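Local coordinates for protein sortase B (Listeria monocytogenes serovar 1/2a, PDB 5JCV) that cleaves the C-terminal sorting signal of surface proteins and joins them covalently to the cell wall through a thioester intermediate, at residues N67-G72 and I160-T165; P28-K33 and A50-K55. All blocks are in the same frame, centred on the assembly; numbering follows the deposited sequence.

Contact 1. Residues N67-G72 and I160-T165; sequences NTIIYG and IITLST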
ATOM      1  N   ASN A  67      -4.173 -12.408  14.515  1.00 58.12           N
ATOM      2  CA  ASN A  67      -2.802 -12.211  15.028  1.00 53.43           C
ATOM      3  C   ASN A  67      -1.820 -12.041  13.883  1.00 53.23           C
ATOM      4  O   ASN A  67      -1.474 -12.991  13.198  1.00 57.43           O
ATOM      5  CB  ASN A  67      -2.380 -13.373  15.936  1.00 52.25           C
ATOM      6  CG  ASN A  67      -0.932 -13.231  16.515  1.00 54.40           C
ATOM      7  OD1 ASN A  67      -0.252 -14.240  16.838  1.00 61.01           O
ATOM      8  ND2 ASN A  67      -0.459 -12.016  16.637  1.00 51.85           N
ATOM      9  N   THR A  68      -1.397 -10.808  13.695  1.00 51.27           N
ATOM     10  CA  THR A  68      -0.465 -10.423  12.679  1.00 53.19           C
ATOM     11  C   THR A  68       0.929 -10.338  13.341  1.00 52.91           C
ATOM     12  O   THR A  68       1.110  -9.624  14.362  1.00 52.74           O
ATOM     13  CB  THR A  68      -0.862  -9.021  12.164  1.00 58.25           C
ATOM     14  OG1 THR A  68      -2.227  -9.030  11.674  1.00 59.94           O
ATOM     15  CG2 THR A  68       0.067  -8.545  11.090  1.00 59.78           C
ATOM     16  N   ILE A  69       1.912 -11.028  12.761  1.00 47.79           N
ATOM     17  CA  ILE A  69       3.247 -11.129  13.359  1.00 46.01           C
ATOM     18  C   ILE A  69       4.293 -10.451  12.490  1.00 45.08           C
ATOM     19  O   ILE A  69       4.369 -10.669  11.265  1.00 44.44           O
ATOM     20  CB  ILE A  69       3.642 -12.599  13.602  1.00 47.65           C
ATOM     21  CG1 ILE A  69       2.610 -13.301  14.505  1.00 48.06           C
ATOM     22  CG2 ILE A  69       5.017 -12.731  14.258  1.00 47.07           C
ATOM     23  CD1 ILE A  69       2.545 -14.785  14.248  1.00 49.30           C
ATOM     24  N   ILE A  70       5.098  -9.632  13.154  1.00 44.07           N
ATOM     25  CA  ILE A  70       6.173  -8.898  12.542  1.00 43.97           C
ATOM     26  C   ILE A  70       7.487  -9.347  13.220  1.00 45.58           C
ATOM     27  O   ILE A  70       7.626  -9.304  14.454  1.00 45.27           O
ATOM     28  CB  ILE A  70       6.001  -7.364  12.761  1.00 46.06           C
ATOM     29  CG1 ILE A  70       4.596  -6.863  12.403  1.00 47.24           C
ATOM     30  CG2 ILE A  70       7.009  -6.607  11.913  1.00 49.59           C
ATOM     31  CD1 ILE A  70       4.177  -7.167  10.960  1.00 48.00           C
ATOM     32  N   TYR A  71       8.457  -9.685  12.394  1.00 41.20           N
ATOM     33  CA  TYR A  71       9.683 -10.270  12.797  1.00 41.98           C
ATOM     34  C   TYR A  71      10.844  -9.329  12.505  1.00 42.77           C
ATOM     35  O   TYR A  71      10.783  -8.537  11.566  1.00 45.76           O
ATOM     36  CB  TYR A  71       9.920 -11.553  11.979  1.00 42.62           C
ATOM     37  CG  TYR A  71       8.938 -12.672  12.214  1.00 42.30           C
ATOM     38  CD1 TYR A  71       8.939 -13.406  13.410  1.00 45.82           C
ATOM     39  CD2 TYR A  71       8.044 -13.025  11.238  1.00 46.01           C
ATOM     40  CE1 TYR A  71       8.035 -14.430  13.626  1.00 45.56           C
ATOM     41  CE2 TYR A  71       7.141 -14.049  11.433  1.00 44.73           C
ATOM     42  CZ  TYR A  71       7.159 -14.747  12.613  1.00 45.78           C
ATOM     43  OH  TYR A  71       6.270 -15.739  12.772  1.00 48.90           O
ATOM     44  N   GLY A  72      11.910  -9.416  13.297  1.00 42.68           N
ATOM     45  CA  GLY A  72      13.162  -8.714  12.978  1.00 44.45           C
ATOM     46  C   GLY A  72      14.301  -9.335  13.762  1.00 44.27           C
ATOM     47  O   GLY A  72      14.053  -9.983  14.749  1.00 41.81           O
ATOM     48  N   ILE A 160      -5.053  -8.574  17.271  1.00 60.88           N
ATOM     49  CA  ILE A 160      -3.741  -8.176  17.811  1.00 57.76           C
ATOM     50  C   ILE A 160      -2.590  -8.172  16.829  1.00 55.00           C
ATOM     51  O   ILE A 160      -2.684  -8.647  15.702  1.00 55.87           O
ATOM     52  CB  ILE A 160      -3.313  -9.043  19.000  1.00 57.62           C
ATOM     53  CG1 ILE A 160      -2.892 -10.430  18.539  1.00 56.90           C
ATOM     54  CG2 ILE A 160      -4.424  -9.136  20.036  1.00 59.30           C
ATOM     55  CD1 ILE A 160      -2.568 -11.349  19.698  1.00 55.89           C
ATOM     56  N   ILE A 161      -1.499  -7.575  17.278  1.00 53.87           N
ATOM     57  CA  ILE A 161      -0.267  -7.565  16.528  1.00 53.08           C
ATOM     58  C   ILE A 161       0.848  -8.004  17.477  1.00 52.93           C
ATOM     59  O   ILE A 161       0.846  -7.640  18.655  1.00 50.50           O
ATOM     60  CB  ILE A 161      -0.013  -6.222  15.839  1.00 56.81           C
ATOM     61  CG1 ILE A 161       1.432  -6.105  15.352  1.00 57.22           C
ATOM     62  CG2 ILE A 161      -0.340  -5.089  16.755  1.00 64.02           C
ATOM     63  CD1 ILE A 161       1.634  -5.091  14.256  1.00 60.57           C
ATOM     64  N   THR A 162       1.752  -8.847  16.950  1.00 50.45           N
ATOM     65  CA  THR A 162       2.834  -9.446  17.714  1.00 47.10           C
ATOM     66  C   THR A 162       4.123  -8.992  17.075  1.00 47.31           C
ATOM     67  O   THR A 162       4.325  -9.160  15.848  1.00 48.66           O
ATOM     68  CB  THR A 162       2.781 -10.996  17.664  1.00 46.76           C
ATOM     69  OG1 THR A 162       1.515 -11.456  18.133  1.00 48.86           O
ATOM     70  CG2 THR A 162       3.843 -11.616  18.526  1.00 44.06           C
ATOM     71  N   LEU A 163       4.987  -8.401  17.893  1.00 45.05           N
ATOM     72  CA  LEU A 163       6.324  -8.124  17.472  1.00 44.19           C
ATOM     73  C   LEU A 163       7.246  -9.189  18.083  1.00 42.26           C
ATOM     74  O   LEU A 163       7.193  -9.450  19.276  1.00 45.58           O
ATOM     75  CB  LEU A 163       6.706  -6.725  17.916  1.00 41.83           C
ATOM     76  CG  LEU A 163       5.819  -5.581  17.474  1.00 41.71           C
ATOM     77  CD1 LEU A 163       6.456  -4.307  17.925  1.00 42.60           C
ATOM     78  CD2 LEU A 163       5.576  -5.466  15.981  1.00 42.95           C
ATOM     79  N   SER A 164       8.094  -9.797  17.264  1.00 41.67           N
ATOM     80  CA  SER A 164       8.993 -10.866  17.744  1.00 40.19           C
ATOM     81  C   SER A 164      10.342 -10.844  17.080  1.00 40.42           C
ATOM     82  O   SER A 164      10.444 -10.641  15.854  1.00 40.19           O
ATOM     83  CB  SER A 164       8.371 -12.204  17.435  1.00 44.44           C
ATOM     84  OG  SER A 164       9.168 -13.308  17.847  1.00 44.45           O
ATOM     85  N   THR A 165      11.383 -11.085  17.866  1.00 41.10           N
ATOM     86  CA  THR A 165      12.703 -11.262  17.307  1.00 43.97           C
ATOM     87  C   THR A 165      12.707 -12.654  16.684  1.00 45.12           C
ATOM     88  O   THR A 165      11.845 -13.463  16.981  1.00 47.86           O
ATOM     89  CB  THR A 165      13.845 -11.097  18.346  1.00 43.35           C
ATOM     90  OG1 THR A 165      13.718 -12.054  19.398  1.00 42.87           O
ATOM     91  CG2 THR A 165      13.823  -9.683  18.981  1.00 45.07           C
TER
HETATM   92  O   HOH W   1      -4.196  -8.917  13.451  1.00 53.41           O

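Contact 2. Residues P28-K33 and A50-K55; sequences PILQSK and AGSIFK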
ATOM      1  N   PRO A  28      10.643   0.301   7.595  1.00 48.94           N
ATOM      2  CA  PRO A  28       9.707  -0.270   6.673  1.00 50.47           C
ATOM      3  C   PRO A  28       9.477  -1.727   7.029  1.00 49.90           C
ATOM      4  O   PRO A  28      10.389  -2.407   7.543  1.00 48.36           O
ATOM      5  CB  PRO A  28      10.418  -0.131   5.330  1.00 50.77           C
ATOM      6  CG  PRO A  28      11.864  -0.241   5.698  1.00 50.90           C
ATOM      7  CD  PRO A  28      11.922   0.607   6.933  1.00 50.81           C
ATOM      8  N   ILE A  29       8.235  -2.157   6.847  1.00 48.54           N
ATOM      9  CA  ILE A  29       7.865  -3.555   6.987  1.00 49.72           C
ATOM     10  C   ILE A  29       7.808  -4.181   5.624  1.00 52.54           C
ATOM     11  O   ILE A  29       7.003  -3.764   4.774  1.00 55.73           O
ATOM     12  CB  ILE A  29       6.486  -3.733   7.642  1.00 50.42           C
ATOM     13  CG1 ILE A  29       6.467  -2.975   8.977  1.00 50.56           C
ATOM     14  CG2 ILE A  29       6.168  -5.218   7.795  1.00 47.46           C
ATOM     15  CD1 ILE A  29       5.261  -3.237   9.836  1.00 50.12           C
ATOM     16  N   LEU A  30       8.628  -5.202   5.427  1.00 51.21           N
ATOM     17  CA  LEU A  30       8.669  -5.917   4.167  1.00 55.34           C
ATOM     18  C   LEU A  30       7.905  -7.224   4.273  1.00 55.95           C
ATOM     19  O   LEU A  30       7.401  -7.524   5.329  1.00 51.80           O
ATOM     20  CB  LEU A  30      10.125  -6.071   3.683  1.00 56.03           C
ATOM     21  CG  LEU A  30      10.495  -4.675   3.113  1.00 65.18           C
ATOM     22  CD1 LEU A  30      11.161  -3.755   4.148  1.00 64.41           C
ATOM     23  CD2 LEU A  30      11.318  -4.750   1.836  1.00 68.33           C
ATOM     24  N   GLN A  31       7.714  -7.915   3.142  1.00 56.81           N
ATOM     25  CA  GLN A  31       7.028  -9.200   3.122  1.00 60.29           C
ATOM     26  C   GLN A  31       7.272  -9.982   1.831  1.00 63.06           C
ATOM     27  O   GLN A  31       7.192  -9.430   0.741  1.00 61.95           O
ATOM     28  CB  GLN A  31       5.519  -9.059   3.326  1.00 58.70           C
ATOM     29  CG  GLN A  31       4.815 -10.409   3.562  1.00 59.54           C
ATOM     30  CD  GLN A  31       3.322 -10.260   3.747  1.00 61.09           C
ATOM     31  OE1 GLN A  31       2.717  -9.451   3.078  1.00 62.95           O
ATOM     32  NE2 GLN A  31       2.725 -11.034   4.643  1.00 61.93           N
ATOM     33  N   SER A  32       7.544 -11.273   1.978  1.00 59.77           N
ATOM     34  CA  SER A  32       7.762 -12.163   0.842  1.00 62.15           C
ATOM     35  C   SER A  32       6.818 -13.351   0.999  1.00 62.56           C
ATOM     36  O   SER A  32       5.873 -13.303   1.787  1.00 64.10           O
ATOM     37  CB  SER A  32       9.218 -12.610   0.789  1.00 61.40           C
ATOM     38  OG  SER A  32       9.513 -13.421   1.915  1.00 64.13           O
ATOM     39  N   LYS A  33       7.078 -14.404   0.246  1.00 65.85           N
ATOM     40  CA  LYS A  33       6.238 -15.611   0.211  1.00 71.33           C
ATOM     41  C   LYS A  33       6.571 -16.625   1.325  1.00 65.96           C
ATOM     42  O   LYS A  33       5.949 -17.665   1.420  1.00 63.08           O
ATOM     43  CB  LYS A  33       6.390 -16.255  -1.175  1.00 74.77           C
ATOM     44  CG  LYS A  33       6.160 -15.194  -2.258  1.00 84.59           C
ATOM     45  CD  LYS A  33       5.890 -15.738  -3.646  1.00 92.67           C
ATOM     46  CE  LYS A  33       5.287 -14.649  -4.524  1.00 97.01           C
ATOM     47  NZ  LYS A  33       5.468 -14.943  -5.977  1.00104.98           N
ATOM     48  N   ALA A  50      21.692  -8.073   8.641  1.00 58.51           N
ATOM     49  CA  ALA A  50      20.648  -7.409   9.410  1.00 58.66           C
ATOM     50  C   ALA A  50      19.239  -7.694   8.866  1.00 58.05           C
ATOM     51  O   ALA A  50      18.227  -7.562   9.579  1.00 58.19           O
ATOM     52  CB  ALA A  50      20.910  -5.904   9.434  1.00 59.68           C
ATOM     53  N   GLY A  51      19.163  -8.045   7.588  1.00 58.04           N
ATOM     54  CA  GLY A  51      17.884  -8.333   6.962  1.00 53.87           C
ATOM     55  C   GLY A  51      17.012  -7.109   6.996  1.00 50.28           C
ATOM     56  O   GLY A  51      17.501  -6.005   6.906  1.00 57.28           O
ATOM     57  N   SER A  52      15.719  -7.344   7.114  1.00 48.93           N
ATOM     58  CA  SER A  52      14.698  -6.348   7.207  1.00 49.76           C
ATOM     59  C   SER A  52      13.721  -6.741   8.276  1.00 48.49           C
ATOM     60  O   SER A  52      13.686  -7.888   8.686  1.00 50.75           O
ATOM     61  CB  SER A  52      13.906  -6.303   5.893  1.00 50.13           C
ATOM     62  OG  SER A  52      14.752  -5.839   4.867  1.00 54.59           O
ATOM     63  N   ILE A  53      12.904  -5.779   8.689  1.00 48.24           N
ATOM     64  CA  ILE A  53      11.665  -6.052   9.424  1.00 46.13           C
ATOM     65  C   ILE A  53      10.616  -6.597   8.469  1.00 49.29           C
ATOM     66  O   ILE A  53      10.402  -6.022   7.389  1.00 45.72           O
ATOM     67  CB  ILE A  53      11.105  -4.777  10.100  1.00 44.94           C
ATOM     68  CG1 ILE A  53      12.160  -4.066  10.969  1.00 46.00           C
ATOM     69  CG2 ILE A  53       9.867  -5.117  10.905  1.00 45.96           C
ATOM     70  CD1 ILE A  53      12.863  -4.950  12.010  1.00 46.21           C
ATOM     71  N   PHE A  54       9.959  -7.704   8.830  1.00 47.92           N
ATOM     72  CA  PHE A  54       9.026  -8.289   7.884  1.00 47.21           C
ATOM     73  C   PHE A  54       7.823  -8.955   8.514  1.00 46.54           C
ATOM     74  O   PHE A  54       7.889  -9.484   9.610  1.00 48.06           O
ATOM     75  CB  PHE A  54       9.743  -9.304   6.932  1.00 49.24           C
ATOM     76  CG  PHE A  54      10.265 -10.553   7.613  1.00 48.47           C
ATOM     77  CD1 PHE A  54       9.493 -11.695   7.688  1.00 50.66           C
ATOM     78  CD2 PHE A  54      11.528 -10.571   8.195  1.00 46.97           C
ATOM     79  CE1 PHE A  54       9.978 -12.853   8.297  1.00 48.63           C
ATOM     80  CE2 PHE A  54      12.016 -11.708   8.809  1.00 50.16           C
ATOM     81  CZ  PHE A  54      11.246 -12.867   8.848  1.00 48.77           C
ATOM     82  N   LYS A  55       6.738  -8.957   7.757  1.00 46.76           N
ATOM     83  CA  LYS A  55       5.487  -9.478   8.200  1.00 48.08           C
ATOM     84  C   LYS A  55       5.439 -10.934   7.815  1.00 48.52           C
ATOM     85  O   LYS A  55       5.878 -11.321   6.709  1.00 47.56           O
ATOM     86  CB  LYS A  55       4.329  -8.696   7.550  1.00 50.52           C
ATOM     87  CG  LYS A  55       2.948  -9.091   8.091  1.00 55.41           C
ATOM     88  CD  LYS A  55       1.778  -8.621   7.229  1.00 58.73           C
ATOM     89  CE  LYS A  55       1.369  -7.195   7.497  1.00 65.97           C
ATOM     90  NZ  LYS A  55       0.145  -6.705   6.733  1.00 71.55           N
TER
HETATM   91  O   HOH W   2      13.048  -3.111   7.566  1.00 50.48           O
HETATM   92  O   HOH W   3       7.540 -12.280   4.732  1.00 51.70           O

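Contact 1. Residues N67-G72 and I160-T165
Two parallel strands at the heart of the sortase beta-barrel, Asn67-Gly72 and Ile160-Thr165, pair residue for residue from Asn67 opposite Ile160 to Gly72 opposite Thr165. Five backbone hydrogen bonds zigzag between them: Thr68 and Ile70 each use both N and O, and the series ends with Gly72 N to Ser164 O (3.2 Å). At its start, Ile160 O receives Thr68 N at 3.2 Å and also a water that lies 2.7 Å from Thr68 OG1. On one face, Ile70 presents its CB to Leu163 CD2 at 3.8 Å, the two side chains lying alongside each other, and its CG1 to Ile161 CD1 at 3.9 Å. Ile161 reaches this spot because its CG1 stands anti to the backbone N (chi1 166°). The opposite face sets Ile69 CG1 against Thr162 CB at 3.9 Å, while Thr162 OG1 is hydrogen-bonded to Gln180 NE2. Thr162-Thr165 supplies the first four residues of the sortase Thr-Leu-X-Thr-Cys signature; in this family the two strands lead to the catalytic histidine and cysteine. Strand 53-55 flanks Asn67-Gly72, strand 176-182 runs antiparallel beside Ile160-Thr165, and helix 132-145 packs on Asn67 and Ile160.

Contact 2. Residues P28-K33 and A50-K55
Leu30 meets the chain of Ile53-Lys55 with both of its backbone polar groups: its N donates to Ile53 O at 2.8 Å in a nearly straight bond (176°), and its O accepts from Lys55 N at 2.9 Å. Beside the second of these bonds, Ile29 sends CG2 to the backbone, 3.8 Å from Lys55 N, and against Lys55 CB. Gln31 follows, its CG anti to the backbone N (chi1 -170°) and its chain extended, which carries the amide across the aliphatic part of Lys55; NE2 comes 3.7 Å from Lys55 CD. The same side chain lays Gln31 CG 3.4 Å from Lys55 O.

These are the two parallel strands of a beta-alpha-beta unit, connected through helix 37-40. Their short segments diverge by 50°, and at both ends of the direct pairing a water takes the place of a strand-to-strand bond. One bridges Pro28 O and Ile53 N, the other Ser32 N and Lys55 O.

Farther out, the Gln31 amide is fixed by NE2 bonds to the backbone oxygens of Asp56 and Asn59, and Ser52 OG is bonded to His41 O. Tyr38 of the connecting helix packs on Leu30 and Phe54, strand 14-19 lies against Pro28 and Gln31, and Leu7 of the second subunit touches Pro28.

Contacts 1 and 2 illustrate how one sheet is assembled from pairings made in series: contact 2 is complete at Lys55 before contact 1 opens at Asn67. Their centres lie about 11 Å apart, contact 1 about 2 Å and contact 2 about 11 Å from the centre of the chain, both buried. The seam between them is antiparallel, strand 53-55 running beside strand 67-72, with Tyr71 N probably hydrogen-bonded to Phe54 O at 2.8 Å and Ile70 packed on Ile53 and Lys55. Four strands thus adjoin in the order 26-30, 53-55, 67-72, 160-165. Within the sortase domain, the part of the membrane protein present here, they tie the early beta-alpha-beta unit to the central parallel pair of contact 1.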